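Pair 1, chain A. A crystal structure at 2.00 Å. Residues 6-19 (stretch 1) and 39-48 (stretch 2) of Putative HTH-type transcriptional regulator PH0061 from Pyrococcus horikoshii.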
# COMPACT_ATOMS: atom_id res chain seq x y z
N LYS A 6 -21.28 -0.32 -6.41
CA LYS A 6 -21.59 -0.20 -7.84
C LYS A 6 -21.00 1.03 -8.53
O LYS A 6 -21.20 2.16 -8.08
CB LYS A 6 -23.11 -0.23 -8.05
CG LYS A 6 -23.54 -1.17 -9.18
CD LYS A 6 -23.08 -2.59 -8.88
CE LYS A 6 -23.55 -3.58 -9.95
NZ LYS A 6 -23.20 -4.98 -9.58
N LEU A 7 -20.28 0.78 -9.62
CA LEU A 7 -19.65 1.84 -10.39
C LEU A 7 -19.56 1.43 -11.86
O LEU A 7 -19.24 0.28 -12.17
CB LEU A 7 -18.24 2.11 -9.84
CG LEU A 7 -17.45 3.26 -10.46
CD1 LEU A 7 -18.18 4.58 -10.22
CD2 LEU A 7 -16.06 3.30 -9.86
N ASP A 8 -19.85 2.37 -12.75
CA ASP A 8 -19.81 2.14 -14.20
C ASP A 8 -18.69 1.19 -14.65
O ASP A 8 -17.58 1.23 -14.12
CB ASP A 8 -19.68 3.48 -14.92
CG ASP A 8 -19.50 3.34 -16.41
OD1 ASP A 8 -20.44 2.86 -17.08
OD2 ASP A 8 -18.41 3.71 -16.90
N ARG A 9 -18.99 0.34 -15.63
CA ARG A 9 -18.03 -0.64 -16.13
C ARG A 9 -16.76 -0.03 -16.71
O ARG A 9 -15.66 -0.57 -16.52
CB ARG A 9 -18.68 -1.54 -17.18
CG ARG A 9 -17.82 -2.73 -17.58
CD ARG A 9 -18.51 -3.64 -18.59
NE ARG A 9 -17.76 -4.87 -18.84
CZ ARG A 9 -17.51 -5.80 -17.91
NH1 ARG A 9 -17.95 -5.64 -16.67
NH2 ARG A 9 -16.82 -6.88 -18.23
N VAL A 10 -16.89 1.08 -17.42
CA VAL A 10 -15.74 1.75 -18.01
C VAL A 10 -14.90 2.43 -16.93
O VAL A 10 -13.68 2.49 -17.04
CB VAL A 10 -16.17 2.79 -19.05
CG1 VAL A 10 -14.96 3.58 -19.54
CG2 VAL A 10 -16.84 2.09 -20.23
N ASP A 11 -15.55 2.95 -15.89
CA ASP A 11 -14.82 3.60 -14.82
C ASP A 11 -13.92 2.58 -14.11
O ASP A 11 -12.79 2.89 -13.76
CB ASP A 11 -15.78 4.22 -13.80
CG ASP A 11 -16.52 5.43 -14.34
OD1 ASP A 11 -15.86 6.35 -14.87
OD2 ASP A 11 -17.76 5.47 -14.24
N MET A 12 -14.43 1.37 -13.92
CA MET A 12 -13.64 0.34 -13.25
C MET A 12 -12.42 -0.05 -14.10
O MET A 12 -11.33 -0.22 -13.57
CB MET A 12 -14.49 -0.89 -12.96
CG MET A 12 -13.82 -1.92 -12.04
SD MET A 12 -13.45 -1.34 -10.34
CE MET A 12 -11.70 -1.15 -10.44
N GLN A 13 -12.61 -0.18 -15.41
CA GLN A 13 -11.50 -0.54 -16.29
C GLN A 13 -10.43 0.54 -16.19
O GLN A 13 -9.24 0.25 -16.09
CB GLN A 13 -11.99 -0.65 -17.74
CG GLN A 13 -13.11 -1.67 -17.93
CD GLN A 13 -13.65 -1.68 -19.35
OE1 GLN A 13 -13.80 -0.63 -19.97
NE2 GLN A 13 -13.96 -2.87 -19.86
N LEU A 14 -10.89 1.78 -16.21
CA LEU A 14 -10.03 2.95 -16.12
C LEU A 14 -9.21 2.89 -14.83
O LEU A 14 -8.01 3.17 -14.82
CB LEU A 14 -10.91 4.19 -16.17
CG LEU A 14 -10.40 5.53 -16.68
CD1 LEU A 14 -9.52 5.36 -17.91
CD2 LEU A 14 -11.60 6.40 -17.01
N VAL A 15 -9.86 2.52 -13.73
CA VAL A 15 -9.18 2.41 -12.45
C VAL A 15 -8.14 1.30 -12.52
O VAL A 15 -7.00 1.47 -12.07
CB VAL A 15 -10.21 2.11 -11.33
CG1 VAL A 15 -9.51 1.56 -10.10
CG2 VAL A 15 -10.96 3.40 -10.98
N LYS A 16 -8.53 0.17 -13.09
CA LYS A 16 -7.63 -0.98 -13.23
C LYS A 16 -6.39 -0.58 -14.04
O LYS A 16 -5.27 -0.92 -13.67
CB LYS A 16 -8.37 -2.12 -13.95
CG LYS A 16 -9.46 -2.81 -13.12
CD LYS A 16 -8.84 -3.76 -12.10
CE LYS A 16 -9.88 -4.67 -11.45
NZ LYS A 16 -10.82 -3.94 -10.54
N ILE A 17 -6.60 0.14 -15.14
CA ILE A 17 -5.50 0.56 -16.00
C ILE A 17 -4.57 1.57 -15.32
O ILE A 17 -3.35 1.40 -15.34
CB ILE A 17 -6.04 1.15 -17.32
CG1 ILE A 17 -6.83 0.07 -18.07
CG2 ILE A 17 -4.89 1.67 -18.19
CD1 ILE A 17 -7.52 0.56 -19.33
N LEU A 18 -5.14 2.61 -14.73
CA LEU A 18 -4.37 3.64 -14.05
C LEU A 18 -3.55 3.10 -12.89
O LEU A 18 -2.54 3.70 -12.50
CB LEU A 18 -5.30 4.74 -13.53
CG LEU A 18 -5.93 5.59 -14.63
CD1 LEU A 18 -6.92 6.57 -14.02
CD2 LEU A 18 -4.84 6.32 -15.39
N SER A 19 -3.98 1.98 -12.32
CA SER A 19 -3.26 1.39 -11.21
C SER A 19 -1.97 0.72 -11.69
O SER A 19 -1.05 0.51 -10.89
CB SER A 19 -4.15 0.38 -10.46
OG SER A 19 -4.49 -0.73 -11.27
N ARG A 39 -14.10 12.25 -23.44
CA ARG A 39 -14.87 11.42 -22.53
C ARG A 39 -13.98 10.84 -21.43
O ARG A 39 -14.41 10.69 -20.28
CB ARG A 39 -15.57 10.30 -23.30
CG ARG A 39 -16.59 10.83 -24.31
CD ARG A 39 -17.46 9.72 -24.89
NE ARG A 39 -18.42 10.26 -25.85
CZ ARG A 39 -19.42 9.56 -26.38
NH1 ARG A 39 -20.25 10.13 -27.24
NH2 ARG A 39 -19.60 8.29 -26.04
N ILE A 40 -12.74 10.51 -21.77
CA ILE A 40 -11.82 9.97 -20.77
C ILE A 40 -11.52 11.07 -19.76
O ILE A 40 -11.45 10.82 -18.56
CB ILE A 40 -10.48 9.51 -21.41
CG1 ILE A 40 -10.70 8.18 -22.14
CG2 ILE A 40 -9.40 9.36 -20.33
CD1 ILE A 40 -11.16 7.05 -21.25
N ALA A 41 -11.36 12.30 -20.25
CA ALA A 41 -11.07 13.43 -19.38
C ALA A 41 -12.19 13.61 -18.37
O ALA A 41 -11.94 13.71 -17.17
CB ALA A 41 -10.91 14.70 -20.21
N ARG A 42 -13.43 13.63 -18.85
CA ARG A 42 -14.58 13.78 -17.98
C ARG A 42 -14.69 12.65 -16.96
O ARG A 42 -14.97 12.88 -15.79
CB ARG A 42 -15.87 13.88 -18.79
CG ARG A 42 -16.28 15.31 -19.15
CD ARG A 42 -16.45 15.50 -20.65
NE ARG A 42 -17.27 14.46 -21.24
CZ ARG A 42 -17.49 14.32 -22.55
NH1 ARG A 42 -16.94 15.17 -23.41
NH2 ARG A 42 -18.24 13.32 -23.00
N ARG A 43 -14.47 11.41 -17.42
CA ARG A 43 -14.55 10.26 -16.52
C ARG A 43 -13.53 10.35 -15.39
O ARG A 43 -13.88 10.19 -14.22
CB ARG A 43 -14.37 8.97 -17.31
CG ARG A 43 -15.58 8.60 -18.15
CD ARG A 43 -15.34 7.36 -19.00
NE ARG A 43 -16.58 6.84 -19.55
CZ ARG A 43 -17.55 6.28 -18.83
NH1 ARG A 43 -17.42 6.17 -17.51
NH2 ARG A 43 -18.65 5.83 -19.42
N ILE A 44 -12.27 10.60 -15.74
CA ILE A 44 -11.23 10.71 -14.73
C ILE A 44 -11.51 11.86 -13.78
O ILE A 44 -11.28 11.76 -12.58
CB ILE A 44 -9.85 10.93 -15.38
CG1 ILE A 44 -9.39 9.63 -16.04
CG2 ILE A 44 -8.84 11.40 -14.33
CD1 ILE A 44 -8.03 9.73 -16.68
N ASP A 45 -12.04 12.95 -14.32
CA ASP A 45 -12.35 14.11 -13.50
C ASP A 45 -13.43 13.78 -12.48
O ASP A 45 -13.35 14.19 -11.33
CB ASP A 45 -12.79 15.27 -14.39
CG ASP A 45 -12.37 16.60 -13.82
OD1 ASP A 45 -13.19 17.25 -13.14
OD2 ASP A 45 -11.21 16.99 -14.05
N LYS A 46 -14.44 13.04 -12.91
CA LYS A 46 -15.53 12.66 -12.01
C LYS A 46 -14.99 11.72 -10.93
O LYS A 46 -15.33 11.85 -9.76
CB LYS A 46 -16.65 11.98 -12.79
CG LYS A 46 -17.94 11.81 -12.01
CD LYS A 46 -18.47 13.17 -11.54
CE LYS A 46 -19.82 13.03 -10.85
NZ LYS A 46 -20.36 14.34 -10.38
N LEU A 47 -14.15 10.78 -11.34
CA LEU A 47 -13.57 9.83 -10.39
C LEU A 47 -12.80 10.56 -9.30
O LEU A 47 -12.87 10.19 -8.13
CB LEU A 47 -12.66 8.83 -11.12
CG LEU A 47 -13.35 7.91 -12.13
CD1 LEU A 47 -12.32 6.98 -12.75
CD2 LEU A 47 -14.43 7.10 -11.44
N LYS A 48 -12.07 11.60 -9.68
CA LYS A 48 -11.29 12.36 -8.71
C LYS A 48 -12.21 13.19 -7.82
O LYS A 48 -12.00 13.28 -6.61
CB LYS A 48 -10.30 13.29 -9.42
CG LYS A 48 -9.25 12.56 -10.26
CD LYS A 48 -8.08 13.46 -10.63
CE LYS A 48 -8.54 14.71 -11.37
NZ LYS A 48 -7.40 15.63 -11.69

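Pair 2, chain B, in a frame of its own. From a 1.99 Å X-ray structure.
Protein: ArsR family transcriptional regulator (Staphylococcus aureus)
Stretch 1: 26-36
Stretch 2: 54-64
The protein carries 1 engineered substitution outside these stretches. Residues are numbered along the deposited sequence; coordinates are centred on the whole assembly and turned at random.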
# COMPACT_ATOMS: atom_id res chain seq x y z
N TYR B 26 6.00 -6.31 -8.43
CA TYR B 26 5.61 -7.70 -8.15
C TYR B 26 6.65 -8.42 -7.31
O TYR B 26 6.31 -9.11 -6.33
CB TYR B 26 5.39 -8.45 -9.46
CG TYR B 26 5.06 -9.92 -9.30
CD1 TYR B 26 3.85 -10.31 -8.74
CD2 TYR B 26 5.93 -10.90 -9.74
CE1 TYR B 26 3.53 -11.64 -8.60
CE2 TYR B 26 5.62 -12.25 -9.61
CZ TYR B 26 4.42 -12.61 -9.03
OH TYR B 26 4.08 -13.93 -8.89
N ASN B 27 7.92 -8.29 -7.68
CA ASN B 27 8.98 -8.98 -6.95
C ASN B 27 9.17 -8.41 -5.56
O ASN B 27 9.45 -9.15 -4.61
CB ASN B 27 10.29 -8.93 -7.75
CG ASN B 27 10.33 -9.97 -8.85
OD1 ASN B 27 9.72 -11.03 -8.73
ND2 ASN B 27 11.05 -9.67 -9.93
N ARG B 28 9.03 -7.09 -5.41
CA ARG B 28 9.09 -6.49 -4.08
C ARG B 28 7.94 -6.96 -3.21
O ARG B 28 8.12 -7.19 -2.01
CB ARG B 28 9.09 -4.96 -4.16
CG ARG B 28 10.41 -4.39 -4.65
CD ARG B 28 10.48 -2.88 -4.42
NE ARG B 28 11.49 -2.33 -5.30
CZ ARG B 28 11.25 -1.50 -6.30
NH1 ARG B 28 10.01 -1.06 -6.51
NH2 ARG B 28 12.25 -1.09 -7.06
N ILE B 29 6.75 -7.12 -3.79
CA ILE B 29 5.64 -7.70 -3.04
C ILE B 29 5.95 -9.14 -2.64
O ILE B 29 5.61 -9.58 -1.54
CB ILE B 29 4.34 -7.59 -3.86
CG1 ILE B 29 3.87 -6.13 -3.90
CG2 ILE B 29 3.25 -8.50 -3.28
CD1 ILE B 29 3.74 -5.49 -2.50
N ARG B 30 6.62 -9.89 -3.52
CA ARG B 30 6.95 -11.28 -3.16
C ARG B 30 7.96 -11.32 -2.02
O ARG B 30 7.84 -12.15 -1.10
CB ARG B 30 7.49 -12.02 -4.39
CG ARG B 30 6.42 -12.40 -5.41
CD ARG B 30 6.82 -13.69 -6.10
NE ARG B 30 7.99 -13.49 -6.94
CZ ARG B 30 8.91 -14.42 -7.20
NH1 ARG B 30 8.84 -15.65 -6.69
NH2 ARG B 30 9.93 -14.09 -7.99
N ILE B 31 8.96 -10.45 -2.07
CA ILE B 31 9.91 -10.35 -0.97
C ILE B 31 9.19 -9.98 0.32
O ILE B 31 9.42 -10.58 1.38
CB ILE B 31 11.01 -9.32 -1.31
CG1 ILE B 31 11.84 -9.80 -2.52
CG2 ILE B 31 11.88 -9.03 -0.09
CD1 ILE B 31 12.82 -8.77 -3.03
N MET B 32 8.31 -8.97 0.26
CA MET B 32 7.63 -8.51 1.47
C MET B 32 6.72 -9.58 2.04
O MET B 32 6.61 -9.72 3.26
CB MET B 32 6.81 -7.25 1.18
CG MET B 32 7.63 -6.02 0.78
SD MET B 32 8.50 -5.25 2.14
CE MET B 32 7.13 -4.36 2.89
N GLU B 33 6.02 -10.32 1.18
CA GLU B 33 5.16 -11.39 1.69
C GLU B 33 5.99 -12.48 2.35
O GLU B 33 5.64 -12.98 3.44
CB GLU B 33 4.30 -11.93 0.55
CG GLU B 33 3.13 -12.80 0.98
CD GLU B 33 3.51 -14.26 1.13
OE1 GLU B 33 4.48 -14.68 0.46
OE2 GLU B 33 2.86 -14.98 1.92
N LEU B 34 7.13 -12.85 1.74
CA LEU B 34 8.03 -13.82 2.37
C LEU B 34 8.43 -13.35 3.77
O LEU B 34 8.39 -14.12 4.74
CB LEU B 34 9.27 -14.04 1.48
CG LEU B 34 10.27 -15.16 1.79
CD1 LEU B 34 11.05 -15.54 0.53
CD2 LEU B 34 11.24 -14.76 2.90
N LEU B 35 8.85 -12.09 3.89
CA LEU B 35 9.25 -11.55 5.18
C LEU B 35 8.08 -11.47 6.15
O LEU B 35 8.28 -11.55 7.37
CB LEU B 35 9.89 -10.17 5.00
CG LEU B 35 11.20 -10.21 4.22
CD1 LEU B 35 11.71 -8.81 3.93
CD2 LEU B 35 12.23 -11.00 5.01
N SER B 36 6.86 -11.32 5.62
CA SER B 36 5.67 -11.29 6.46
C SER B 36 5.41 -12.65 7.08
O SER B 36 4.87 -12.73 8.19
CB SER B 36 4.46 -10.85 5.64
OG SER B 36 3.79 -11.95 5.06
N SER B 54 22.01 -10.39 -6.11
CA SER B 54 22.17 -9.00 -6.51
C SER B 54 20.84 -8.26 -6.49
O SER B 54 20.71 -7.18 -5.90
CB SER B 54 22.78 -8.92 -7.91
OG SER B 54 24.16 -9.20 -7.88
N ASN B 55 19.85 -8.82 -7.18
CA ASN B 55 18.55 -8.20 -7.32
C ASN B 55 17.86 -8.06 -5.96
O ASN B 55 17.38 -6.99 -5.60
CB ASN B 55 17.71 -9.02 -8.30
CG ASN B 55 16.40 -8.35 -8.65
OD1 ASN B 55 16.25 -7.15 -8.45
ND2 ASN B 55 15.45 -9.13 -9.17
N VAL B 56 17.81 -9.16 -5.19
CA VAL B 56 17.20 -9.11 -3.86
C VAL B 56 17.84 -8.00 -3.03
O VAL B 56 17.15 -7.19 -2.40
CB VAL B 56 17.32 -10.47 -3.16
CG1 VAL B 56 16.85 -10.36 -1.72
CG2 VAL B 56 16.53 -11.55 -3.91
N SER B 57 19.18 -7.95 -3.03
CA SER B 57 19.89 -6.94 -2.26
C SER B 57 19.52 -5.53 -2.72
O SER B 57 19.31 -4.64 -1.89
CB SER B 57 21.40 -7.15 -2.38
OG SER B 57 21.83 -8.13 -1.45
N HIS B 58 19.44 -5.30 -4.03
CA HIS B 58 19.03 -3.99 -4.53
C HIS B 58 17.64 -3.61 -4.00
O HIS B 58 17.45 -2.52 -3.43
CB HIS B 58 19.07 -4.01 -6.06
CG HIS B 58 18.87 -2.68 -6.71
ND1 HIS B 58 19.87 -1.73 -6.79
CD2 HIS B 58 17.80 -2.15 -7.34
CE1 HIS B 58 19.41 -0.66 -7.43
NE2 HIS B 58 18.15 -0.90 -7.77
N GLN B 59 16.67 -4.51 -4.16
CA GLN B 59 15.31 -4.21 -3.74
C GLN B 59 15.23 -3.97 -2.24
O GLN B 59 14.47 -3.11 -1.78
CB GLN B 59 14.35 -5.33 -4.15
CG GLN B 59 14.45 -5.73 -5.60
CD GLN B 59 14.39 -4.55 -6.56
OE1 GLN B 59 13.62 -3.61 -6.36
NE2 GLN B 59 15.22 -4.59 -7.60
N LEU B 60 16.02 -4.71 -1.45
CA LEU B 60 16.00 -4.53 -0.00
C LEU B 60 16.68 -3.24 0.42
O LEU B 60 16.30 -2.66 1.45
CB LEU B 60 16.67 -5.72 0.69
CG LEU B 60 16.03 -7.09 0.58
CD1 LEU B 60 16.99 -8.17 1.14
CD2 LEU B 60 14.72 -7.13 1.32
N LYS B 61 17.71 -2.78 -0.31
CA LYS B 61 18.23 -1.45 -0.03
C LYS B 61 17.14 -0.41 -0.23
O LYS B 61 16.97 0.49 0.61
CB LYS B 61 19.43 -1.10 -0.91
CG LYS B 61 20.51 -2.14 -0.96
CD LYS B 61 21.35 -2.15 0.30
CE LYS B 61 22.21 -3.41 0.33
NZ LYS B 61 23.11 -3.46 -0.88
N LEU B 62 16.38 -0.54 -1.32
CA LEU B 62 15.30 0.43 -1.53
C LEU B 62 14.25 0.35 -0.43
O LEU B 62 13.85 1.37 0.14
CB LEU B 62 14.66 0.24 -2.90
CG LEU B 62 13.36 1.04 -3.09
CD1 LEU B 62 13.53 2.55 -2.81
CD2 LEU B 62 12.81 0.82 -4.48
N LEU B 63 13.80 -0.87 -0.11
CA LEU B 63 12.76 -1.03 0.91
C LEU B 63 13.25 -0.55 2.28
O LEU B 63 12.46 0.00 3.06
CB LEU B 63 12.32 -2.50 0.98
CG LEU B 63 11.63 -3.05 -0.27
CD1 LEU B 63 11.43 -4.56 -0.19
CD2 LEU B 63 10.29 -2.33 -0.52
N LYS B 64 14.53 -0.73 2.57
CA LYS B 64 15.07 -0.27 3.85
C LYS B 64 15.11 1.25 3.91
O LYS B 64 14.77 1.85 4.94
CB LYS B 64 16.46 -0.86 4.09
CG LYS B 64 17.00 -0.60 5.49
CD LYS B 64 18.51 -0.79 5.59
CE LYS B 64 18.90 -2.24 5.58
NZ LYS B 64 20.38 -2.45 5.68

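The polar contact between the helices runs in opposite directions in the two pairs: in pair 1 the arginine comes from the second helix and reaches two acidic groups of the first stretch, Asp11(A) on the helix and Asp8(A) at its N-cap, whereas in pair 2 it comes from the first helix and reaches a neutral amide on the second. The matched positions are Asp11(A) with Arg28(B) and Arg43(A) with Gln59(B), so donor and acceptor have exchanged sides on nearly the same backbone. The frames agree to 0.4 Å RMSD over 14 central residues. In both, the helix axes approach to 10.6 Å and cross steeply, at -82° in pair 1 and -80° in pair 2, and similar areas are buried, 462 and 452 Å².

In pair 1, Arg43(A) NH1 forms salt bridges with Asp8(A) OD2 at 2.7 Å and Asp11(A) OD1 at 3.1 Å; charge favours both, although the hydrogen bonds within them are weak in angle. Asp8(A) also caps the first helix, its OD2 accepting from Asp11(A) N at 3.1 Å and, weakly, from Val10(A) N at 3.1 Å, so one carboxylate oxygen serves both the helix end and the partner helix. Val10(A) CG1 covers one face of the guanidinium, 3.6 Å from Arg43(A) NE.

In pair 2, Gln59(B) OE1 lies at the edge of the Arg28(B) guanidinium and accepts two weak hydrogen bonds, from Arg28(B) NE at 2.7 Å and Arg28(B) NH2 at 3.0 Å. The other end of the amide is held within its own helix, Gln59(B) NE2 donating to Asn55(B) OD1 at 2.9 Å. Leu62(B) CD2 covers a guanidinium face, 3.3 Å from Arg28(B) NH2; the matching Lys46(A) starts toward the first helix, but its end leads away and makes no contact.

Beside these polar groups the apolar packing is closely similar. Leu14(A) and Ile31(B) place their side-chain centres 0.3 Å apart despite different branching. Leu14(A) is a knob among Ile40(A), Arg43(A), Ile44(A) and Leu47(A), with its CD2 4.0 Å from Ile44(A) CG1; Ile31(B) CG2 lies 3.7 Å from Leu60(B) CD2, at the position matching Ile44(A). At the next position, short Val15(A) brings CG2 to 4.2 Å from Leu47(A) CD1, while Met32(B), whose CB also points sideways, curls its longer chain nearer until SD is 3.8 Å from Leu63(B) CD1. Leu18(A) and Leu35(B) extend the seam: Leu18(A) CD1 is 4.3 Å from Ile44(A) CD1, and Leu35(B) CD1 is 4.3 Å from Leu60(B) CD2.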